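Local coordinates for PDZ domain protein (PDB 4L8N), which is of unknown function but combines PDZ domains with a DUF4136 domain, binds magnesium, and may recognise peptides or proteins through its PDZ domains, at residues A[130-136]-A[259-265]; A[191-195]-A[268-274]; A[243-247]-A[282-286]. The contacts are given in a common frame with arbitrary orientation. Where two conformers were deposited one is given. Numbering follows the deposited sequence.

Interaction 1. Residues A[130-136]-A[259-265]; sequences PFKTTVT and LWECEAN
Segments 130-136 and 259-265 run as neighbouring antiparallel beta strands, their axes 4.5 Å apart at closest approach and at 164°. F131 pairs with A264, T133 with C262 and V135 with W260 as non-hydrogen-bonded pairs (CA-CA 4.3-4.5 Å); K132-E263 and T134-E261 are hydrogen-bonded pairs. The ladder comprises K132 N to E263 O 2.7 Å, E263 N to K132 O, T134 N to E261 O and E261 N to T134 O, each 2.8 Å, T136 N to L259 O 3.0 Å and N265 N to P130 O 3.3 Å. On one face, the F131 ring (chi1 m) brings CD1 to A264 CB at 3.6 Å, with C262 SG 4.9 Å from the ring centroid; V135 CG1 meets W260 CD1 at 3.4 Å. K132, T134, E261 and E263 line the other face, where K132 NZ hydrogen-bonds T134 OG1 at 3.0 Å; N265, directed sideways, gives ND2 to E263 OE2 at 2.7 Å. Within the mixed sheet, strand 240-250 flanks 259-265 and supplies R247, salt-bridged to E261, while helix 274-285 packs L284 and M285 on F131.

Interaction 2. Residues A[191-195]-A[268-274]; sequences FYFFD and LEDSYRL
F194 and L274 carry this sheet-to-loop contact, in which segment 191-195, on strand 186-196 of the mixed sheet and within the DUF4136 region, meets the turn leading from strand 258-268 into helix 274-285. The strand is extended; segment 268-274 is irregular, with R273 as the N-cap residue and L274 in the helix's first turn. No hydrogen bond joins the segments, and the nearest CA atoms, those of F194 and L274, lie 7.6 Å apart. The F194 side chain (chi1 t, chi2 81°) reaches into the bend of the loop: its CE1 is 3.4 Å from L268 CD2 at the ring edge, its CZ is 3.3 Å from Y272 N and 3.7 Å from S271 CA, and Y272 O sits over one ring face. L274 (chi1 m, chi2 t) points back at the strand, where Y192 adds a second apolar surface and hydrogen-bonds through its hydroxyl to E161 of helix 158-175. The same loop carries D270, which with E239 forms a Mg(2+) site of this protein; in this model the ion is not bound to this chain and lies about 4 Å from the D270 side chain. A neighbouring subunit places F228 edge-to-face against Y272. L274 CD1 lies 3.8 Å from Y192 CB and 4.0 Å from F194 CB.

Interaction 3. Residues A[243-247]-A[282-286]; sequences QFGIR and VPLMC
This contact belongs to the buried core between the mixed beta sheet and helix 274-285 in the DUF4136 region, where the C-terminal part of the helix packs on the sheet face, almost wholly through apolar side chains and with no hydrogen bond between the segments. Segment 243-247 is an extended stretch of strand 240-250, with alternate side chains F244 and I246 directed at the helix and G245 between them. Segment 282-285 is helical, kinked where the N atoms of P283 and L284 lack bonds to the preceding turn; C286 N still bonds V282 O at 2.9 Å. The closest CA pair is I246 with V282, at 8.3 Å, so side chains fill the gap. The F244 ring (chi1 t, chi2 67°) presents its edge to the helix: CZ is 3.6 Å from V282 CG2, and CD2 is 3.6 Å from SE of M285, which is selenomethionine. SE lies 4.7 Å from the ring centroid and 73° off the ring normal, an edge-on Met-aromatic contact in its selenium form. The M285 side chain (chi1 m, chi2 t, chi3 p) turns its methyl back over the strand, placing CE 4.3 Å from G245 CA. Beyond the pair, I164 of helix 158-175 packs on F244, C167 and E171 of that helix meet V282, and F131 of strand 123-135 touches M285. I246 (chi1 m, chi2 t) extends CD1 among V282, M285 and C286: it lies 3.8 Å from M285 CE, 3.8 Å from C286 SG and 4.1 Å from V282 CG2.

Overall arrangement
From the N terminus, strand 123-135 comes first and waits for strand 258-268, so interaction 1 closes a long loop of 122 residues. That loop contains strands 186-196 and 240-250, the first segments of interactions 2 and 3, whose partners follow 259-265 in the chain. Each pair of contacts therefore crosses. Interaction 2 spans 72 residues and interaction 3 spans 34. Strands 186-196, 240-250, 258-268 and 123-135 stand side by side in this order in the mixed sheet; F193 O to Q243 N and A264 N to F244 O probably bond between neighbours. Interactions 2 and 3 tie opposite ends of helix 274-285 to this sheet, and all three contacts touch the second subunit.

Interaction 1. Residues A[130-136]-A[259-265]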
loop_
_atom_site.group_PDB
_atom_site.type_symbol
_atom_site.label_atom_id
_atom_site.label_comp_id
_atom_site.label_asym_id
_atom_site.label_seq_id
_atom_site.Cartn_x
_atom_site.Cartn_y
_atom_site.Cartn_z
ATOM N N PRO A 130 -8.712 -0.343 1.034
ATOM C CA PRO A 130 -7.244 -0.330 1.130
ATOM C C PRO A 130 -6.836 -0.576 2.569
ATOM O O PRO A 130 -6.354 0.318 3.270
ATOM C CB PRO A 130 -6.876 1.064 0.605
ATOM C CG PRO A 130 -8.046 1.911 0.969
ATOM C CD PRO A 130 -9.262 1.028 1.137
ATOM N N PHE A 131 -7.102 -1.800 3.023
ATOM C CA PHE A 131 -6.769 -2.204 4.381
ATOM C C PHE A 131 -5.565 -3.122 4.369
ATOM O O PHE A 131 -5.585 -4.133 3.668
ATOM C CB PHE A 131 -7.963 -2.930 5.063
ATOM C CG PHE A 131 -9.270 -2.181 5.221
ATOM C CD1 PHE A 131 -9.302 -0.785 5.225
ATOM C CD2 PHE A 131 -10.468 -2.872 5.416
ATOM C CE1 PHE A 131 -10.510 -0.094 5.383
ATOM C CE2 PHE A 131 -11.672 -2.181 5.586
ATOM C CZ PHE A 131 -11.688 -0.796 5.565
ATOM N N LYS A 132 -4.540 -2.801 5.151
ATOM C CA LYS A 132 -3.411 -3.698 5.335
ATOM C C LYS A 132 -3.676 -4.396 6.684
ATOM O O LYS A 132 -3.750 -3.724 7.724
ATOM C CB LYS A 132 -2.045 -2.959 5.268
ATOM C CG LYS A 132 -0.815 -3.803 5.660
ATOM C CD LYS A 132 -0.352 -4.753 4.540
ATOM C CE LYS A 132 0.628 -5.787 5.057
ATOM N NZ LYS A 132 -0.037 -6.972 5.683
ATOM N N THR A 133 -3.900 -5.727 6.642
ATOM C CA THR A 133 -4.200 -6.526 7.842
ATOM C C THR A 133 -3.061 -7.482 8.036
ATOM O O THR A 133 -2.775 -8.307 7.162
ATOM C CB THR A 133 -5.596 -7.210 7.754
ATOM O OG1 THR A 133 -6.512 -6.229 7.286
ATOM C CG2 THR A 133 -6.099 -7.693 9.105
ATOM N N THR A 134 -2.380 -7.323 9.182
ATOM C CA THR A 134 -1.183 -8.055 9.585
ATOM C C THR A 134 -1.405 -8.712 10.919
ATOM O O THR A 134 -1.885 -8.074 11.856
ATOM C CB THR A 134 0.009 -7.101 9.671
ATOM O OG1 THR A 134 -0.023 -6.165 8.590
ATOM C CG2 THR A 134 1.341 -7.836 9.714
ATOM N N VAL A 135 -1.052 -9.987 11.004
ATOM C CA VAL A 135 -1.181 -10.761 12.223
ATOM C C VAL A 135 0.188 -11.316 12.619
ATOM O O VAL A 135 1.094 -11.390 11.777
ATOM C CB VAL A 135 -2.264 -11.883 12.137
ATOM C CG1 VAL A 135 -3.613 -11.306 11.709
ATOM C CG2 VAL A 135 -1.841 -13.020 11.209
ATOM N N THR A 136 0.309 -11.730 13.904
ATOM C CA THR A 136 1.494 -12.364 14.491
ATOM C C THR A 136 1.823 -13.649 13.695
ATOM O O THR A 136 0.929 -14.303 13.145
ATOM C CB THR A 136 1.291 -12.622 16.009
ATOM O OG1 THR A 136 2.474 -13.213 16.551
ATOM C CG2 THR A 136 0.063 -13.516 16.327
ATOM N N LEU A 259 -1.001 -8.926 18.134
ATOM C CA LEU A 259 -1.688 -10.112 17.617
ATOM C C LEU A 259 -2.252 -9.856 16.234
ATOM O O LEU A 259 -2.121 -10.689 15.338
ATOM C CB LEU A 259 -2.831 -10.552 18.552
ATOM C CG LEU A 259 -2.484 -10.898 19.997
ATOM C CD1 LEU A 259 -3.732 -11.082 20.783
ATOM C CD2 LEU A 259 -1.699 -12.199 20.093
ATOM N N TRP A 260 -2.876 -8.702 16.077
ATOM C CA TRP A 260 -3.587 -8.305 14.876
ATOM C C TRP A 260 -3.556 -6.787 14.762
ATOM O O TRP A 260 -3.737 -6.069 15.773
ATOM C CB TRP A 260 -5.046 -8.816 15.007
ATOM C CG TRP A 260 -5.949 -8.604 13.821
ATOM C CD1 TRP A 260 -6.252 -9.522 12.860
ATOM C CD2 TRP A 260 -6.818 -7.487 13.597
ATOM N NE1 TRP A 260 -7.208 -9.024 12.013
ATOM C CE2 TRP A 260 -7.565 -7.768 12.431
ATOM C CE3 TRP A 260 -7.026 -6.262 14.256
ATOM C CZ2 TRP A 260 -8.524 -6.888 11.931
ATOM C CZ3 TRP A 260 -7.930 -5.365 13.718
ATOM C CH2 TRP A 260 -8.704 -5.703 12.600
ATOM N N GLU A 261 -3.312 -6.309 13.529
ATOM C CA GLU A 261 -3.237 -4.895 13.197
ATOM C C GLU A 261 -3.846 -4.691 11.832
ATOM O O GLU A 261 -3.576 -5.463 10.911
ATOM C CB GLU A 261 -1.768 -4.395 13.250
ATOM C CG GLU A 261 -1.600 -2.874 13.183
ATOM C CD GLU A 261 -0.193 -2.319 13.351
ATOM O OE1 GLU A 261 0.433 -2.591 14.398
ATOM O OE2 GLU A 261 0.261 -1.554 12.471
ATOM N N CYS A 262 -4.722 -3.692 11.724
ATOM C CA CYS A 262 -5.371 -3.311 10.481
ATOM C C CYS A 262 -5.182 -1.828 10.274
ATOM O O CYS A 262 -5.499 -1.019 11.160
ATOM C CB CYS A 262 -6.843 -3.703 10.447
ATOM S SG CYS A 262 -7.601 -3.551 8.803
ATOM N N GLU A 263 -4.563 -1.487 9.131
ATOM C CA GLU A 263 -4.223 -0.122 8.752
ATOM C C GLU A 263 -4.854 0.227 7.420
ATOM O O GLU A 263 -4.674 -0.471 6.431
ATOM C CB GLU A 263 -2.691 0.047 8.681
ATOM C CG GLU A 263 -2.196 1.480 8.736
ATOM C CD GLU A 263 -0.710 1.644 8.501
ATOM O OE1 GLU A 263 0.092 1.209 9.359
ATOM O OE2 GLU A 263 -0.346 2.248 7.470
ATOM N N ALA A 264 -5.621 1.294 7.419
ATOM C CA ALA A 264 -6.248 1.847 6.222
ATOM C C ALA A 264 -5.453 3.074 5.782
ATOM O O ALA A 264 -5.162 3.966 6.606
ATOM C CB ALA A 264 -7.697 2.218 6.499
ATOM N N ASN A 265 -5.053 3.078 4.503
ATOM C CA ASN A 265 -4.330 4.181 3.882
ATOM C C ASN A 265 -5.114 4.629 2.667
ATOM O O ASN A 265 -5.231 3.905 1.670
ATOM C CB ASN A 265 -2.893 3.812 3.555
ATOM C CG ASN A 265 -2.058 3.658 4.803
ATOM O OD1 ASN A 265 -1.695 4.648 5.463
ATOM N ND2 ASN A 265 -1.741 2.406 5.147
#

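Interaction 2. Residues A[191-195]-A[268-274]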
loop_
_atom_site.group_PDB
_atom_site.type_symbol
_atom_site.label_atom_id
_atom_site.label_comp_id
_atom_site.label_asym_id
_atom_site.label_seq_id
_atom_site.Cartn_x
_atom_site.Cartn_y
_atom_site.Cartn_z
ATOM N N PHE A 191 -4.119 4.393 15.891
ATOM C CA PHE A 191 -3.270 5.390 15.296
ATOM C C PHE A 191 -4.022 5.972 14.081
ATOM O O PHE A 191 -4.840 5.300 13.450
ATOM C CB PHE A 191 -1.878 4.830 14.961
ATOM C CG PHE A 191 -1.849 3.587 14.105
ATOM C CD1 PHE A 191 -2.186 2.345 14.637
ATOM C CD2 PHE A 191 -1.427 3.647 12.784
ATOM C CE1 PHE A 191 -2.109 1.189 13.855
ATOM C CE2 PHE A 191 -1.334 2.495 12.015
ATOM C CZ PHE A 191 -1.670 1.272 12.555
ATOM N N TYR A 192 -3.795 7.251 13.821
ATOM C CA TYR A 192 -4.464 7.992 12.749
ATOM C C TYR A 192 -3.610 9.170 12.325
ATOM O O TYR A 192 -2.794 9.667 13.103
ATOM C CB TYR A 192 -5.867 8.474 13.193
ATOM C CG TYR A 192 -5.871 9.112 14.564
ATOM C CD1 TYR A 192 -5.545 10.456 14.731
ATOM C CD2 TYR A 192 -6.137 8.358 15.705
ATOM C CE1 TYR A 192 -5.481 11.033 15.998
ATOM C CE2 TYR A 192 -6.118 8.936 16.975
ATOM C CZ TYR A 192 -5.785 10.275 17.116
ATOM O OH TYR A 192 -5.737 10.855 18.358
ATOM N N PHE A 193 -3.818 9.616 11.099
ATOM C CA PHE A 193 -3.136 10.745 10.493
ATOM C C PHE A 193 -3.999 11.312 9.382
ATOM O O PHE A 193 -4.615 10.558 8.626
ATOM C CB PHE A 193 -1.754 10.310 9.942
ATOM C CG PHE A 193 -0.958 11.379 9.226
ATOM C CD1 PHE A 193 -0.076 12.206 9.929
ATOM C CD2 PHE A 193 -1.065 11.549 7.845
ATOM C CE1 PHE A 193 0.677 13.193 9.262
ATOM C CE2 PHE A 193 -0.321 12.551 7.182
ATOM C CZ PHE A 193 0.556 13.349 7.895
ATOM N N PHE A 194 -4.016 12.646 9.280
ATOM C CA PHE A 194 -4.671 13.389 8.213
ATOM C C PHE A 194 -3.922 14.692 7.960
ATOM O O PHE A 194 -3.837 15.556 8.843
ATOM C CB PHE A 194 -6.167 13.648 8.455
ATOM C CG PHE A 194 -6.834 14.221 7.223
ATOM C CD1 PHE A 194 -7.228 13.395 6.178
ATOM C CD2 PHE A 194 -7.011 15.596 7.082
ATOM C CE1 PHE A 194 -7.801 13.929 5.022
ATOM C CE2 PHE A 194 -7.596 16.124 5.931
ATOM C CZ PHE A 194 -7.994 15.286 4.914
ATOM N N ASP A 195 -3.378 14.816 6.741
ATOM C CA ASP A 195 -2.649 15.988 6.283
ATOM C C ASP A 195 -2.555 15.997 4.755
ATOM O O ASP A 195 -2.966 15.029 4.096
ATOM C CB ASP A 195 -1.247 16.043 6.919
ATOM C CG ASP A 195 -0.585 17.408 6.856
ATOM O OD1 ASP A 195 -1.250 18.414 7.223
ATOM O OD2 ASP A 195 0.590 17.478 6.421
ATOM N N LEU A 268 -6.862 10.906 -0.704
ATOM C CA LEU A 268 -7.986 11.825 -0.720
ATOM C C LEU A 268 -7.902 13.000 -1.682
ATOM O O LEU A 268 -6.853 13.631 -1.868
ATOM C CB LEU A 268 -8.218 12.360 0.684
ATOM C CG LEU A 268 -9.280 11.613 1.455
ATOM C CD1 LEU A 268 -8.768 10.291 1.971
ATOM C CD2 LEU A 268 -9.724 12.408 2.605
ATOM N N GLU A 269 -9.092 13.313 -2.227
ATOM C CA GLU A 269 -9.412 14.402 -3.155
ATOM C C GLU A 269 -9.736 15.675 -2.364
ATOM O O GLU A 269 -9.266 16.750 -2.743
ATOM C CB GLU A 269 -10.597 14.024 -4.080
ATOM C CG GLU A 269 -10.478 12.663 -4.752
ATOM C CD GLU A 269 -11.574 12.354 -5.752
ATOM O OE1 GLU A 269 -12.651 11.871 -5.334
ATOM O OE2 GLU A 269 -11.350 12.589 -6.961
ATOM N N ASP A 270 -10.532 15.560 -1.267
ATOM C CA ASP A 270 -10.901 16.704 -0.420
ATOM C C ASP A 270 -10.556 16.454 1.038
ATOM O O ASP A 270 -10.054 15.383 1.373
ATOM C CB ASP A 270 -12.414 17.011 -0.530
ATOM C CG ASP A 270 -12.893 17.402 -1.910
ATOM O OD1 ASP A 270 -12.495 18.499 -2.393
ATOM O OD2 ASP A 270 -13.688 16.630 -2.501
ATOM N N SER A 271 -10.825 17.449 1.904
ATOM C CA SER A 271 -10.658 17.338 3.344
ATOM C C SER A 271 -11.704 16.359 3.874
ATOM O O SER A 271 -12.820 16.296 3.343
ATOM C CB SER A 271 -10.802 18.700 4.010
ATOM O OG SER A 271 -10.659 18.606 5.417
ATOM N N TYR A 272 -11.328 15.555 4.879
ATOM C CA TYR A 272 -12.210 14.536 5.445
ATOM C C TYR A 272 -11.968 14.319 6.955
ATOM O O TYR A 272 -10.828 14.388 7.432
ATOM C CB TYR A 272 -12.037 13.232 4.681
ATOM C CG TYR A 272 -13.230 12.322 4.795
ATOM C CD1 TYR A 272 -14.324 12.466 3.949
ATOM C CD2 TYR A 272 -13.279 11.326 5.766
ATOM C CE1 TYR A 272 -15.441 11.649 4.070
ATOM C CE2 TYR A 272 -14.395 10.508 5.903
ATOM C CZ TYR A 272 -15.475 10.673 5.049
ATOM O OH TYR A 272 -16.582 9.875 5.171
ATOM N N ARG A 273 -13.067 14.082 7.698
ATOM C CA ARG A 273 -13.095 13.873 9.155
ATOM C C ARG A 273 -12.735 12.423 9.530
ATOM O O ARG A 273 -13.340 11.480 9.011
ATOM C CB ARG A 273 -14.484 14.229 9.714
ATOM C CG ARG A 273 -14.857 15.708 9.626
ATOM C CD ARG A 273 -16.152 16.015 10.358
ATOM N NE ARG A 273 -16.013 15.836 11.805
ATOM C CZ ARG A 273 -15.658 16.794 12.655
ATOM N NH1 ARG A 273 -15.449 18.033 12.223
ATOM N NH2 ARG A 273 -15.525 16.526 13.947
ATOM N N LEU A 274 -11.753 12.247 10.439
ATOM C CA LEU A 274 -11.300 10.918 10.875
ATOM C C LEU A 274 -12.382 10.189 11.695
ATOM O O LEU A 274 -12.452 8.954 11.633
ATOM C CB LEU A 274 -9.973 10.982 11.657
ATOM C CG LEU A 274 -8.685 11.023 10.800
ATOM C CD1 LEU A 274 -7.511 11.491 11.607
ATOM C CD2 LEU A 274 -8.362 9.660 10.194
#

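Interaction 3. Residues A[243-247]-A[282-286]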
loop_
_atom_site.group_PDB
_atom_site.type_symbol
_atom_site.label_atom_id
_atom_site.label_comp_id
_atom_site.label_asym_id
_atom_site.label_seq_id
_atom_site.Cartn_x
_atom_site.Cartn_y
_atom_site.Cartn_z
ATOM N N GLN A 243 -4.646 8.184 7.181
ATOM C CA GLN A 243 -4.238 6.944 7.800
ATOM C C GLN A 243 -5.146 6.665 8.996
ATOM O O GLN A 243 -5.472 7.574 9.765
ATOM C CB GLN A 243 -2.757 6.969 8.221
ATOM C CG GLN A 243 -2.285 5.613 8.761
ATOM C CD GLN A 243 -0.924 5.652 9.395
ATOM O OE1 GLN A 243 0.056 5.184 8.816
ATOM N NE2 GLN A 243 -0.844 6.160 10.620
ATOM N N PHE A 244 -5.565 5.413 9.135
ATOM C CA PHE A 244 -6.382 4.979 10.260
ATOM C C PHE A 244 -6.062 3.512 10.536
ATOM O O PHE A 244 -6.116 2.673 9.635
ATOM C CB PHE A 244 -7.896 5.230 10.036
ATOM C CG PHE A 244 -8.754 4.725 11.170
ATOM C CD1 PHE A 244 -8.683 5.306 12.432
ATOM C CD2 PHE A 244 -9.613 3.653 10.988
ATOM C CE1 PHE A 244 -9.435 4.798 13.497
ATOM C CE2 PHE A 244 -10.380 3.159 12.052
ATOM C CZ PHE A 244 -10.270 3.726 13.303
ATOM N N GLY A 245 -5.670 3.233 11.766
ATOM C CA GLY A 245 -5.306 1.886 12.179
ATOM C C GLY A 245 -5.830 1.446 13.527
ATOM O O GLY A 245 -6.077 2.271 14.415
ATOM N N ILE A 246 -6.027 0.119 13.660
ATOM C CA ILE A 246 -6.428 -0.562 14.894
ATOM C C ILE A 246 -5.297 -1.563 15.213
ATOM O O ILE A 246 -4.874 -2.326 14.332
ATOM C CB ILE A 246 -7.843 -1.233 14.820
ATOM C CG1 ILE A 246 -8.946 -0.238 14.386
ATOM C CG2 ILE A 246 -8.222 -1.926 16.139
ATOM C CD1 ILE A 246 -10.304 -0.904 13.935
ATOM N N ARG A 247 -4.808 -1.523 16.467
ATOM C CA ARG A 247 -3.755 -2.403 16.967
ATOM C C ARG A 247 -4.314 -3.208 18.128
ATOM O O ARG A 247 -4.826 -2.613 19.081
ATOM C CB ARG A 247 -2.522 -1.580 17.394
ATOM C CG ARG A 247 -1.189 -2.317 17.264
ATOM C CD ARG A 247 0.002 -1.421 17.596
ATOM N NE ARG A 247 0.801 -1.074 16.415
ATOM C CZ ARG A 247 0.932 0.157 15.928
ATOM N NH1 ARG A 247 0.341 1.184 16.529
ATOM N NH2 ARG A 247 1.663 0.372 14.840
ATOM N N VAL A 282 -14.389 1.178 10.743
ATOM C CA VAL A 282 -14.164 0.269 11.888
ATOM C C VAL A 282 -14.978 -1.061 11.670
ATOM O O VAL A 282 -14.368 -2.140 11.775
ATOM C CB VAL A 282 -14.480 0.906 13.283
ATOM C CG1 VAL A 282 -14.771 -0.155 14.352
ATOM C CG2 VAL A 282 -13.355 1.830 13.734
ATOM N N PRO A 283 -16.308 -1.015 11.335
ATOM C CA PRO A 283 -17.053 -2.282 11.131
ATOM C C PRO A 283 -16.548 -3.122 9.941
ATOM O O PRO A 283 -16.595 -4.347 10.006
ATOM C CB PRO A 283 -18.505 -1.822 10.907
ATOM C CG PRO A 283 -18.566 -0.417 11.385
ATOM C CD PRO A 283 -17.207 0.154 11.180
ATOM N N LEU A 284 -16.067 -2.487 8.868
ATOM C CA LEU A 284 -15.523 -3.219 7.712
ATOM C C LEU A 284 -14.147 -3.835 8.056
ATOM O O LEU A 284 -13.908 -5.007 7.760
ATOM C CB LEU A 284 -15.408 -2.317 6.466
ATOM C CG LEU A 284 -16.681 -1.709 5.902
ATOM C CD1 LEU A 284 -16.336 -0.624 4.903
ATOM C CD2 LEU A 284 -17.605 -2.778 5.270
HETATM N N MSE A 285 -13.265 -3.047 8.710
HETATM C CA MSE A 285 -11.931 -3.459 9.177
HETATM C C MSE A 285 -11.978 -4.618 10.170
HETATM O O MSE A 285 -11.162 -5.533 10.071
HETATM C CB MSE A 285 -11.228 -2.272 9.842
HETATM C CG MSE A 285 -10.739 -1.244 8.854
HETATM SE SE MSE A 285 -10.159 0.395 9.678
HETATM C CE MSE A 285 -8.648 -0.290 10.525
ATOM N N CYS A 286 -12.925 -4.587 11.124
ATOM C CA CYS A 286 -13.037 -5.623 12.156
ATOM C C CYS A 286 -13.713 -6.902 11.677
ATOM O O CYS A 286 -13.702 -7.890 12.425
ATOM C CB CYS A 286 -13.714 -5.074 13.399
ATOM S SG CYS A 286 -12.731 -3.819 14.248
#